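Local structure of threonine synthase (Brucella melitensis bv. 1, 4F4F) at residues E103-L108 / I394-A399; V257-G260 / D264-A267; I278-I283 / A407-L412; D289-T294 / S319-L324. The protein probably catalyses the pyridoxal-phosphate-dependent conversion of O-phospho-L-homoserine and water into L-threonine and phosphate, the last step of threonine biosynthesis. All coordinates share one frame; numbering follows the deposited sequence.

Three of the four contacts reach one mixed sheet, and the fourth packs behind the cofactor's phosphate loop. Contact 2 lies at the pyridoxal phosphate itself, where 257-260 and 264-267 meet its phosphate. Strand 253-258, which leads into that site, runs between the two strands of contact 3, and Val257 N meets Ile282 O at 2.9 Å. Contact 1 carries the sheet to the far side of strand 409-413, with Phe104 O 2.8 Å from Val411 N; its centre is about 9 Å from that of contact 3. In contact 4, centred about 10 Å from contact 2, Leu291 CD1 comes within 3.5 Å of Thr259 CG2, and the Leu291 side chain lies about 7 Å from the cofactor.

Contact 1: E103-L108 / I394-A399; sequences EFVLEL and IGVKVA
Val105 and Val396 meet where a helix lies against one face of a sheet, the basic layering of an alpha/beta fold. Helix 390-402 supplies Val396, and strand 103-107 supplies Val105. The two elements come from distant parts of the sequence, yet the strand that follows the helix, 409-413, is the direct parallel neighbour of 103-107, which places the helix over this part of the sheet.

The apolar part is small and light. Each valine offers its CG2 methyl, and the two methyls stand 4.4 Å apart at the limit of van der Waals packing. In both residues CG1 lies anti to the backbone N (chi1 165° in Val105), which turns CG2 into the gap between strand and helix. Ala399, about one turn on, packs on Val411 of the adjoining strand.

The polar part is borne by Glu103. Its buried side chain is extended as far as CD, with the carboxylate beside Val396, and this group finds its partners just beyond the two segments: OE2 is hydrogen-bonded to Thr99 OG1 on the antiparallel edge strand and salt-bridged to Arg400 NH2, one residue past Ala399. The acid thereby ties strand and helix together electrostatically. On its way to Arg400, this carboxylate skirts a valine methyl, with Glu103 OE2 4.4 Å from Val396 CG1.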
loop_
_atom_site.group_PDB
_atom_site.type_symbol
_atom_site.label_atom_id
_atom_site.label_comp_id
_atom_site.label_asym_id
_atom_site.label_seq_id
_atom_site.Cartn_x
_atom_site.Cartn_y
_atom_site.Cartn_z
ATOM N N GLU A 103 -9.874 -2.454 -21.966
ATOM C CA GLU A 103 -9.562 -1.744 -20.745
ATOM C C GLU A 103 -10.473 -2.222 -19.645
ATOM O O GLU A 103 -11.701 -2.318 -19.846
ATOM C CB GLU A 103 -9.787 -0.252 -20.949
ATOM C CG GLU A 103 -9.528 0.650 -19.759
ATOM C CD GLU A 103 -10.018 2.064 -20.053
ATOM O OE1 GLU A 103 -9.287 2.869 -20.716
ATOM O OE2 GLU A 103 -11.169 2.367 -19.658
ATOM N N PHE A 104 -9.873 -2.491 -18.484
ATOM C CA PHE A 104 -10.556 -3.036 -17.324
ATOM C C PHE A 104 -10.107 -2.309 -16.075
ATOM O O PHE A 104 -8.911 -1.954 -15.972
ATOM C CB PHE A 104 -10.193 -4.506 -17.188
ATOM C CG PHE A 104 -10.519 -5.313 -18.410
ATOM C CD1 PHE A 104 -9.674 -5.311 -19.493
ATOM C CD2 PHE A 104 -11.689 -6.010 -18.496
ATOM C CE1 PHE A 104 -9.974 -6.019 -20.641
ATOM C CE2 PHE A 104 -12.008 -6.719 -19.650
ATOM C CZ PHE A 104 -11.142 -6.724 -20.727
ATOM N N VAL A 105 -11.009 -2.141 -15.107
ATOM C CA VAL A 105 -10.651 -1.560 -13.829
ATOM C C VAL A 105 -10.601 -2.707 -12.808
ATOM O O VAL A 105 -11.524 -3.528 -12.779
ATOM C CB VAL A 105 -11.682 -0.497 -13.422
ATOM C CG1 VAL A 105 -11.540 -0.145 -11.979
ATOM C CG2 VAL A 105 -11.505 0.760 -14.294
ATOM N N LEU A 106 -9.493 -2.805 -12.066
ATOM C CA LEU A 106 -9.340 -3.798 -11.006
ATOM C C LEU A 106 -9.749 -3.113 -9.703
ATOM O O LEU A 106 -9.078 -2.192 -9.237
ATOM C CB LEU A 106 -7.894 -4.280 -10.865
ATOM C CG LEU A 106 -7.647 -5.423 -9.867
ATOM C CD1 LEU A 106 -8.536 -6.621 -10.197
ATOM C CD2 LEU A 106 -6.186 -5.833 -9.966
ATOM N N GLU A 107 -10.865 -3.552 -9.136
ATOM C CA GLU A 107 -11.433 -2.891 -7.959
ATOM C C GLU A 107 -10.781 -3.434 -6.703
ATOM O O GLU A 107 -11.070 -4.566 -6.268
ATOM C CB GLU A 107 -12.937 -3.118 -7.916
ATOM C CG GLU A 107 -13.649 -2.481 -9.100
ATOM C CD GLU A 107 -15.159 -2.582 -9.029
ATOM O OE1 GLU A 107 -15.698 -3.543 -8.410
ATOM O OE2 GLU A 107 -15.808 -1.678 -9.596
ATOM N N LEU A 108 -9.938 -2.623 -6.094
ATOM C CA LEU A 108 -9.262 -3.019 -4.849
ATOM C C LEU A 108 -9.951 -2.524 -3.578
ATOM O O LEU A 108 -9.315 -2.425 -2.505
ATOM C CB LEU A 108 -7.815 -2.540 -4.916
ATOM C CG LEU A 108 -7.023 -3.017 -6.132
ATOM C CD1 LEU A 108 -5.595 -2.419 -6.079
ATOM C CD2 LEU A 108 -7.038 -4.547 -6.209
ATOM N N ILE A 394 -7.345 9.131 -11.831
ATOM C CA ILE A 394 -5.969 9.405 -12.243
ATOM C C ILE A 394 -5.406 8.238 -13.018
ATOM O O ILE A 394 -4.882 8.411 -14.114
ATOM C CB ILE A 394 -5.066 9.822 -11.052
ATOM C CG1 ILE A 394 -5.545 11.203 -10.565
ATOM C CG2 ILE A 394 -3.584 9.881 -11.470
ATOM C CD1 ILE A 394 -4.876 11.780 -9.315
ATOM N N GLY A 395 -5.517 7.043 -12.463
ATOM C CA GLY A 395 -5.151 5.843 -13.187
ATOM C C GLY A 395 -5.734 5.715 -14.581
ATOM O O GLY A 395 -5.013 5.373 -15.529
ATOM N N VAL A 396 -7.031 5.952 -14.727
ATOM C CA VAL A 396 -7.685 5.829 -16.051
ATOM C C VAL A 396 -7.161 6.895 -17.013
ATOM O O VAL A 396 -6.761 6.595 -18.129
ATOM C CB VAL A 396 -9.226 5.873 -15.962
ATOM C CG1 VAL A 396 -9.849 5.868 -17.347
ATOM C CG2 VAL A 396 -9.769 4.705 -15.134
ATOM N N LYS A 397 -7.106 8.141 -16.573
ATOM C CA LYS A 397 -6.571 9.207 -17.419
ATOM C C LYS A 397 -5.165 8.856 -17.973
ATOM O O LYS A 397 -4.894 8.951 -19.194
ATOM C CB LYS A 397 -6.517 10.523 -16.629
ATOM C CG LYS A 397 -6.110 11.732 -17.446
ATOM C CD LYS A 397 -4.624 11.983 -17.555
ATOM C CE LYS A 397 -4.370 13.385 -18.113
ATOM N NZ LYS A 397 -2.923 13.721 -18.165
ATOM N N VAL A 398 -4.267 8.489 -17.071
ATOM C CA VAL A 398 -2.873 8.236 -17.450
ATOM C C VAL A 398 -2.763 6.959 -18.301
ATOM O O VAL A 398 -1.979 6.899 -19.260
ATOM C CB VAL A 398 -1.969 8.160 -16.192
ATOM C CG1 VAL A 398 -0.550 7.678 -16.525
ATOM C CG2 VAL A 398 -1.937 9.497 -15.462
ATOM N N ALA A 399 -3.527 5.920 -17.933
ATOM C CA ALA A 399 -3.571 4.673 -18.714
ATOM C C ALA A 399 -3.907 5.005 -20.166
ATOM O O ALA A 399 -3.260 4.520 -21.063
ATOM C CB ALA A 399 -4.600 3.713 -18.156
#

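Contact 2: V257-G260 / D264-A267; sequences VPTG and DIFA. With PLP (pyridoxal-5'-phosphate), chain C.
A carboxylate oxygen lies beside a phosphate oxygen here: Asp264 OD1 is 2.7 Å from O1P of pyridoxal phosphate, with the acid set between the cofactor and the side chains of Val257 and Thr259. The modelled approach of Val257 CG1 to Asp264 CG, 3.2 Å, is too short to be taken literally. With chi1 at 46°, the carboxylate carbon sits between the backbone N and the carbonyl carbon, folded back over the start of the helix. There OD1 accepts a bond from Ile265 N at 2.7 Å, on its anti side and somewhat out of the carboxylate plane.

Beyond the acid the contact is apolar, Val257 CG2 packing on Ile265 CG1 at 3.8 Å. Thr259 OG1 bonds back to Val257 O, two residues earlier and 2.7 Å away, from above the carbonyl plane.

The phosphate is gripped from both segments. Gly260 N donates to O1P at 2.8 Å and Asp264 N to O3P at 2.9 Å; the backbone N atoms of Asn261 and Phe262, and Thr414 OG1, are also hydrogen-bonded to the cofactor. Such a glycine-containing loop between a strand and the N-terminus of helix 263-274 is the phosphate-binding cup of fold type II pyridoxal-phosphate enzymes.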
loop_
_atom_site.group_PDB
_atom_site.type_symbol
_atom_site.label_atom_id
_atom_site.label_comp_id
_atom_site.label_asym_id
_atom_site.label_seq_id
_atom_site.Cartn_x
_atom_site.Cartn_y
_atom_site.Cartn_z
ATOM N N VAL A 257 -1.121 2.102 -12.349
ATOM C CA VAL A 257 -1.284 2.159 -10.920
ATOM C C VAL A 257 -1.242 3.591 -10.412
ATOM O O VAL A 257 -0.189 4.245 -10.546
ATOM C CB VAL A 257 -0.139 1.410 -10.248
ATOM C CG1 VAL A 257 -0.313 1.443 -8.724
ATOM C CG2 VAL A 257 -0.048 -0.015 -10.774
ATOM N N PRO A 258 -2.352 4.081 -9.825
ATOM C CA PRO A 258 -2.275 5.367 -9.179
ATOM C C PRO A 258 -1.350 5.219 -7.992
ATOM O O PRO A 258 -1.582 4.363 -7.135
ATOM C CB PRO A 258 -3.749 5.687 -8.781
ATOM C CG PRO A 258 -4.595 4.598 -9.347
ATOM C CD PRO A 258 -3.669 3.445 -9.617
ATOM N N THR A 259 -0.263 5.980 -7.974
ATOM C CA THR A 259 0.942 5.638 -7.192
ATOM C C THR A 259 1.305 6.813 -6.294
ATOM O O THR A 259 1.281 7.953 -6.727
ATOM C CB THR A 259 2.132 5.362 -8.151
ATOM O OG1 THR A 259 1.941 4.113 -8.814
ATOM C CG2 THR A 259 3.477 5.329 -7.434
ATOM N N GLY A 260 1.629 6.505 -5.050
ATOM C CA GLY A 260 2.192 7.452 -4.121
ATOM C C GLY A 260 3.547 6.940 -3.712
ATOM O O GLY A 260 4.577 7.405 -4.230
ATOM N N ASP A 264 2.701 -0.441 -4.287
ATOM C CA ASP A 264 1.717 -1.076 -5.173
ATOM C C ASP A 264 2.311 -1.493 -6.512
ATOM O O ASP A 264 2.348 -2.686 -6.869
ATOM C CB ASP A 264 0.455 -0.187 -5.371
ATOM C CG ASP A 264 0.725 1.323 -5.661
ATOM O OD1 ASP A 264 1.858 1.804 -6.142
ATOM O OD2 ASP A 264 -0.317 2.070 -5.433
ATOM N N ILE A 265 2.828 -0.517 -7.240
ATOM C CA ILE A 265 3.420 -0.809 -8.528
ATOM C C ILE A 265 4.693 -1.645 -8.384
ATOM O O ILE A 265 4.988 -2.466 -9.271
ATOM C CB ILE A 265 3.647 0.470 -9.379
ATOM C CG1 ILE A 265 3.710 0.082 -10.857
ATOM C CG2 ILE A 265 4.870 1.248 -8.894
ATOM C CD1 ILE A 265 3.892 1.259 -11.826
ATOM N N PHE A 266 5.428 -1.471 -7.291
ATOM C CA PHE A 266 6.603 -2.334 -7.082
ATOM C C PHE A 266 6.177 -3.807 -6.988
ATOM O O PHE A 266 6.871 -4.663 -7.486
ATOM C CB PHE A 266 7.511 -1.906 -5.908
ATOM C CG PHE A 266 8.819 -2.664 -5.891
ATOM C CD1 PHE A 266 9.862 -2.263 -6.678
ATOM C CD2 PHE A 266 8.954 -3.843 -5.130
ATOM C CE1 PHE A 266 11.063 -3.011 -6.734
ATOM C CE2 PHE A 266 10.130 -4.586 -5.164
ATOM C CZ PHE A 266 11.185 -4.167 -5.974
ATOM N N ALA A 267 5.026 -4.090 -6.388
ATOM C CA ALA A 267 4.463 -5.448 -6.340
ATOM C C ALA A 267 4.155 -6.018 -7.713
ATOM O O ALA A 267 4.349 -7.234 -7.941
ATOM C CB ALA A 267 3.208 -5.515 -5.448
HETATM N N1 PLP C . -4.569 5.414 -4.057
HETATM C C2 PLP C . -5.160 5.288 -2.807
HETATM C C2A PLP C . -6.653 5.346 -2.571
HETATM C C3 PLP C . -4.294 5.058 -1.615
HETATM O O3 PLP C . -4.879 4.923 -0.371
HETATM C C4 PLP C . -2.806 5.004 -1.852
HETATM C C4A PLP C . -1.824 4.769 -0.749
HETATM C C5 PLP C . -2.283 5.140 -3.234
HETATM C C6 PLP C . -3.225 5.329 -4.273
HETATM C C5A PLP C . -0.764 5.030 -3.481
HETATM O O4P PLP C . -0.186 3.698 -3.151
HETATM P P PLP C . 1.416 3.329 -3.091
HETATM O O1P PLP C . 1.992 3.825 -4.409
HETATM O O2P PLP C . 1.913 4.091 -1.880
HETATM O O3P PLP C . 1.553 1.832 -2.910
#

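Contact 3: I278-I283 / A407-L412; sequences IEQLII and APMVVL
Met409 reaches Ile282 because its chain leaves the backbone with CG anti to N and then bends twice, at chi2 (59°) and again at chi3 (75°), swinging the terminal methyl over the sheet. Ile282 sends out the opposite kind of chain: CG1 lies beside its backbone N and the branch is straight beyond it. The two side chains cross at about a right angle, and Met409 CE touches Ile282 CD1 at 3.6 Å. The contact reaches across an intervening strand: 253-258 runs between the two, and the methionine passes over its Thr256.

Nearer the start of both strands the contact turns polar. Glu279, with an extended chain, lays its carboxylate against Ala407, where OE1 stands 3.2 Å from CB. The same oxygen accepts a weak hydrogen bond from Ala407 N, 3.3 Å long with an N-H...O angle of 151°. The chain turns a corner at Glu279, and both residues here are partly exposed. Gln280 lies between the polar and apolar parts: its OE1 is 4.2 Å from Met409 CE, but its amide is held from elsewhere, OE1 by Ser404 N and NE2 by Lys402 O.

Helix 390-402 covers this face, Val398 and Lys402 lying against Ile282 and Ala399 against Met409. Parallel strands 409-413, 253-258 and 278-285 thus lie side by side beneath one helix, in the alpha/beta architecture of a fold type II pyridoxal-phosphate enzyme, with the middle strand leading to the cofactor.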
loop_
_atom_site.group_PDB
_atom_site.type_symbol
_atom_site.label_atom_id
_atom_site.label_comp_id
_atom_site.label_asym_id
_atom_site.label_seq_id
_atom_site.Cartn_x
_atom_site.Cartn_y
_atom_site.Cartn_z
ATOM N N ILE A 278 4.071 -9.317 -18.419
ATOM C CA ILE A 278 3.556 -7.960 -18.273
ATOM C C ILE A 278 4.199 -7.141 -19.359
ATOM O O ILE A 278 5.411 -7.279 -19.644
ATOM C CB ILE A 278 3.830 -7.389 -16.856
ATOM C CG1 ILE A 278 2.895 -8.058 -15.832
ATOM C CG2 ILE A 278 3.626 -5.884 -16.776
ATOM C CD1 ILE A 278 3.168 -7.675 -14.393
ATOM N N GLU A 279 3.404 -6.300 -19.986
ATOM C CA GLU A 279 3.890 -5.458 -21.066
ATOM C C GLU A 279 4.306 -4.127 -20.437
ATOM O O GLU A 279 5.482 -3.929 -20.140
ATOM C CB GLU A 279 2.833 -5.357 -22.172
ATOM C CG GLU A 279 3.076 -4.321 -23.274
ATOM C CD GLU A 279 2.167 -4.523 -24.502
ATOM O OE1 GLU A 279 1.262 -3.675 -24.861
ATOM O OE2 GLU A 279 2.378 -5.560 -25.131
ATOM N N GLN A 280 3.349 -3.254 -20.130
ATOM C CA GLN A 280 3.665 -1.978 -19.501
ATOM C C GLN A 280 3.278 -1.968 -18.040
ATOM O O GLN A 280 2.227 -2.539 -17.655
ATOM C CB GLN A 280 2.894 -0.859 -20.165
ATOM C CG GLN A 280 3.307 -0.504 -21.593
ATOM C CD GLN A 280 2.482 0.661 -22.142
ATOM O OE1 GLN A 280 1.347 0.484 -22.588
ATOM N NE2 GLN A 280 3.048 1.851 -22.105
ATOM N N LEU A 281 4.121 -1.322 -17.241
ATOM C CA LEU A 281 3.781 -0.899 -15.902
ATOM C C LEU A 281 3.792 0.629 -15.939
ATOM O O LEU A 281 4.809 1.233 -16.316
ATOM C CB LEU A 281 4.786 -1.436 -14.874
ATOM C CG LEU A 281 4.800 -2.936 -14.595
ATOM C CD1 LEU A 281 6.072 -3.329 -13.848
ATOM C CD2 LEU A 281 3.545 -3.323 -13.797
ATOM N N ILE A 282 2.663 1.254 -15.629
ATOM C CA ILE A 282 2.536 2.709 -15.819
ATOM C C ILE A 282 2.248 3.336 -14.471
ATOM O O ILE A 282 1.286 2.952 -13.769
ATOM C CB ILE A 282 1.429 3.053 -16.846
ATOM C CG1 ILE A 282 1.698 2.335 -18.174
ATOM C CG2 ILE A 282 1.353 4.563 -17.049
ATOM C CD1 ILE A 282 0.692 2.630 -19.295
ATOM N N ILE A 283 3.096 4.289 -14.101
ATOM C CA ILE A 283 2.978 5.042 -12.874
ATOM C C ILE A 283 2.044 6.199 -13.151
ATOM O O ILE A 283 2.300 6.989 -14.077
ATOM C CB ILE A 283 4.368 5.615 -12.437
ATOM C CG1 ILE A 283 5.437 4.496 -12.284
ATOM C CG2 ILE A 283 4.215 6.478 -11.192
ATOM C CD1 ILE A 283 6.895 4.945 -12.437
ATOM N N ALA A 407 -1.652 -5.068 -25.745
ATOM C CA ALA A 407 -2.026 -5.705 -24.485
ATOM C C ALA A 407 -3.284 -5.088 -23.875
ATOM O O ALA A 407 -3.478 -3.878 -23.954
ATOM C CB ALA A 407 -0.885 -5.633 -23.479
ATOM N N PRO A 408 -4.101 -5.907 -23.195
ATOM C CA PRO A 408 -5.167 -5.355 -22.383
ATOM C C PRO A 408 -4.609 -4.551 -21.216
ATOM O O PRO A 408 -3.571 -4.915 -20.638
ATOM C CB PRO A 408 -5.849 -6.594 -21.821
ATOM C CG PRO A 408 -4.792 -7.632 -21.817
ATOM C CD PRO A 408 -4.001 -7.375 -23.033
ATOM N N MET A 409 -5.300 -3.457 -20.905
ATOM C CA MET A 409 -4.908 -2.566 -19.812
ATOM C C MET A 409 -5.815 -2.768 -18.602
ATOM O O MET A 409 -7.057 -2.687 -18.697
ATOM C CB MET A 409 -4.998 -1.106 -20.285
ATOM C CG MET A 409 -4.585 -0.082 -19.230
ATOM S SD MET A 409 -2.893 -0.306 -18.639
ATOM C CE MET A 409 -1.993 0.338 -20.036
ATOM N N VAL A 410 -5.186 -2.986 -17.462
ATOM C CA VAL A 410 -5.849 -3.069 -16.209
ATOM C C VAL A 410 -5.437 -1.852 -15.403
ATOM O O VAL A 410 -4.222 -1.603 -15.186
ATOM C CB VAL A 410 -5.427 -4.332 -15.478
ATOM C CG1 VAL A 410 -6.060 -4.355 -14.087
ATOM C CG2 VAL A 410 -5.810 -5.579 -16.305
ATOM N N VAL A 411 -6.422 -1.065 -15.008
ATOM C CA VAL A 411 -6.188 0.125 -14.202
ATOM C C VAL A 411 -6.623 -0.231 -12.785
ATOM O O VAL A 411 -7.742 -0.657 -12.574
ATOM C CB VAL A 411 -7.042 1.319 -14.689
ATOM C CG1 VAL A 411 -6.758 2.562 -13.873
ATOM C CG2 VAL A 411 -6.824 1.589 -16.180
ATOM N N LEU A 412 -5.745 -0.025 -11.833
ATOM C CA LEU A 412 -6.045 -0.270 -10.421
ATOM C C LEU A 412 -6.926 0.845 -9.866
ATOM O O LEU A 412 -6.543 2.041 -9.878
ATOM C CB LEU A 412 -4.756 -0.386 -9.598
ATOM C CG LEU A 412 -4.006 -1.713 -9.530
ATOM C CD1 LEU A 412 -3.869 -2.376 -10.889
ATOM C CD2 LEU A 412 -2.685 -1.633 -8.732
#

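Contact 4: D289-T294 / S319-L324; sequences DILSRT and SNFERL
Leu291 and Thr294 of helix 290-297 both meet the ring of Phe321, near the start of the helix that runs to residue 328, so a single aromatic side chain carries the whole contact. The main interaction is CH-pi. Leu291 CD2 sits over one face of the ring, 4.1 Å from its centroid and 23° off the normal, displaced toward CD1, to which it comes within 3.8 Å. Phe321, its CG anti to the backbone N (chi1 -172°), reaches across to the first turn of helix 290-297.

Van der Waals packing adds a second touch one turn along. Thr294 CG2 approaches the far end of the ring obliquely, 3.9 Å from Phe321 CZ, while its hydroxyl faces back into its own helix.

The polar interactions described here stay within 289-294. Ile290 O takes two bonds from Thr294, from N and from OG1, each 2.8 Å long and from opposite faces of the carbonyl plane; the second occupies the hydroxyl and fixes which branch meets Phe321. Asp289 and Arg293 form a salt bridge through OD1 and NE, 2.8 Å apart, with the acid oxygen in the guanidinium plane but met from above its own.

Around the pair, Tyr300 of strand 299-301 lies with its ring nearly parallel to that of Phe321. Leu291 also packs on Thr259, in the loop after strand 253-258, while Asn320 is hydrogen-bonded to Asn261 of the same loop: both helices back the cofactor's phosphate-binding turn.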
loop_
_atom_site.group_PDB
_atom_site.type_symbol
_atom_site.label_atom_id
_atom_site.label_comp_id
_atom_site.label_asym_id
_atom_site.label_seq_id
_atom_site.Cartn_x
_atom_site.Cartn_y
_atom_site.Cartn_z
ATOM N N ASP A 289 4.368 15.195 -8.814
ATOM C CA ASP A 289 4.724 14.363 -9.942
ATOM C C ASP A 289 6.218 14.033 -9.982
ATOM O O ASP A 289 6.763 13.774 -11.066
ATOM C CB ASP A 289 4.268 15.071 -11.222
ATOM C CG ASP A 289 5.031 16.355 -11.511
ATOM O OD1 ASP A 289 5.716 16.952 -10.635
ATOM O OD2 ASP A 289 4.923 16.779 -12.674
ATOM N N ILE A 290 6.854 13.979 -8.810
ATOM C CA ILE A 290 8.274 13.617 -8.721
ATOM C C ILE A 290 8.602 12.397 -9.566
ATOM O O ILE A 290 9.577 12.403 -10.305
ATOM C CB ILE A 290 8.761 13.434 -7.250
ATOM C CG1 ILE A 290 10.301 13.404 -7.220
ATOM C CG2 ILE A 290 8.143 12.207 -6.552
ATOM C CD1 ILE A 290 10.834 13.480 -5.814
ATOM N N LEU A 291 7.734 11.391 -9.526
ATOM C CA LEU A 291 8.001 10.142 -10.259
ATOM C C LEU A 291 7.890 10.353 -11.767
ATOM O O LEU A 291 8.697 9.823 -12.536
ATOM C CB LEU A 291 7.091 9.024 -9.790
ATOM C CG LEU A 291 7.275 8.556 -8.326
ATOM C CD1 LEU A 291 6.148 7.611 -7.908
ATOM C CD2 LEU A 291 8.616 7.863 -8.125
ATOM N N SER A 292 6.895 11.103 -12.202
ATOM C CA SER A 292 6.782 11.443 -13.611
ATOM C C SER A 292 8.008 12.263 -14.073
ATOM O O SER A 292 8.633 11.948 -15.080
ATOM C CB SER A 292 5.468 12.216 -13.852
ATOM O OG SER A 292 5.319 12.505 -15.232
ATOM N N ARG A 293 8.382 13.293 -13.314
ATOM C CA ARG A 293 9.561 14.076 -13.649
ATOM C C ARG A 293 10.821 13.217 -13.670
ATOM O O ARG A 293 11.724 13.443 -14.489
ATOM C CB ARG A 293 9.757 15.238 -12.692
ATOM C CG ARG A 293 8.650 16.285 -12.811
ATOM C CD ARG A 293 8.866 17.450 -11.857
ATOM N NE ARG A 293 8.501 17.208 -10.442
ATOM C CZ ARG A 293 9.366 17.067 -9.436
ATOM N NH1 ARG A 293 10.677 17.042 -9.667
ATOM N NH2 ARG A 293 8.917 16.915 -8.196
ATOM N N THR A 294 10.887 12.253 -12.760
ATOM C CA THR A 294 12.027 11.346 -12.709
ATOM C C THR A 294 12.120 10.519 -13.967
ATOM O O THR A 294 13.189 10.397 -14.542
ATOM C CB THR A 294 11.992 10.410 -11.456
ATOM O OG1 THR A 294 12.086 11.215 -10.278
ATOM C CG2 THR A 294 13.166 9.426 -11.498
ATOM N N SER A 319 8.337 6.516 -0.947
ATOM C CA SER A 319 9.106 5.752 0.034
ATOM C C SER A 319 9.690 4.423 -0.504
ATOM O O SER A 319 10.780 4.031 -0.124
ATOM C CB SER A 319 8.261 5.504 1.284
ATOM O OG SER A 319 7.283 4.503 1.013
ATOM N N ASN A 320 9.004 3.753 -1.415
ATOM C CA ASN A 320 9.505 2.485 -1.939
ATOM C C ASN A 320 10.233 2.576 -3.265
ATOM O O ASN A 320 10.675 1.568 -3.799
ATOM C CB ASN A 320 8.358 1.507 -2.063
ATOM C CG ASN A 320 7.833 1.089 -0.715
ATOM O OD1 ASN A 320 8.545 0.463 0.034
ATOM N ND2 ASN A 320 6.612 1.470 -0.387
ATOM N N PHE A 321 10.370 3.791 -3.800
ATOM C CA PHE A 321 11.125 3.951 -5.074
ATOM C C PHE A 321 12.552 3.385 -4.959
ATOM O O PHE A 321 13.087 2.828 -5.915
ATOM C CB PHE A 321 11.157 5.420 -5.475
ATOM C CG PHE A 321 11.724 5.675 -6.843
ATOM C CD1 PHE A 321 11.176 5.085 -7.964
ATOM C CD2 PHE A 321 12.782 6.546 -7.000
ATOM C CE1 PHE A 321 11.694 5.347 -9.232
ATOM C CE2 PHE A 321 13.313 6.788 -8.249
ATOM C CZ PHE A 321 12.762 6.200 -9.366
ATOM N N GLU A 322 13.127 3.495 -3.768
ATOM C CA GLU A 322 14.440 2.928 -3.454
ATOM C C GLU A 322 14.547 1.449 -3.781
ATOM O O GLU A 322 15.620 1.009 -4.189
ATOM C CB GLU A 322 14.818 3.183 -1.971
ATOM C CG GLU A 322 16.140 2.552 -1.534
ATOM C CD GLU A 322 16.552 2.906 -0.113
ATOM O OE1 GLU A 322 15.956 3.828 0.493
ATOM O OE2 GLU A 322 17.498 2.276 0.372
ATOM N N ARG A 323 13.457 0.689 -3.641
ATOM C CA ARG A 323 13.507 -0.721 -3.986
ATOM C C ARG A 323 13.749 -0.860 -5.492
ATOM O O ARG A 323 14.598 -1.676 -5.928
ATOM C CB ARG A 323 12.253 -1.466 -3.534
ATOM C CG ARG A 323 12.238 -1.804 -2.071
ATOM C CD ARG A 323 10.927 -2.468 -1.647
ATOM N NE ARG A 323 11.071 -3.215 -0.396
ATOM C CZ ARG A 323 10.635 -2.816 0.794
ATOM N NH1 ARG A 323 9.990 -1.663 0.970
ATOM N NH2 ARG A 323 10.839 -3.562 1.857
ATOM N N LEU A 324 13.075 -0.040 -6.295
ATOM C CA LEU A 324 13.326 -0.120 -7.733
ATOM C C LEU A 324 14.722 0.384 -8.082
ATOM O O LEU A 324 15.387 -0.191 -8.971
ATOM C CB LEU A 324 12.271 0.613 -8.564
ATOM C CG LEU A 324 12.495 0.672 -10.098
ATOM C CD1 LEU A 324 12.578 -0.727 -10.708
ATOM C CD2 LEU A 324 11.403 1.481 -10.760
#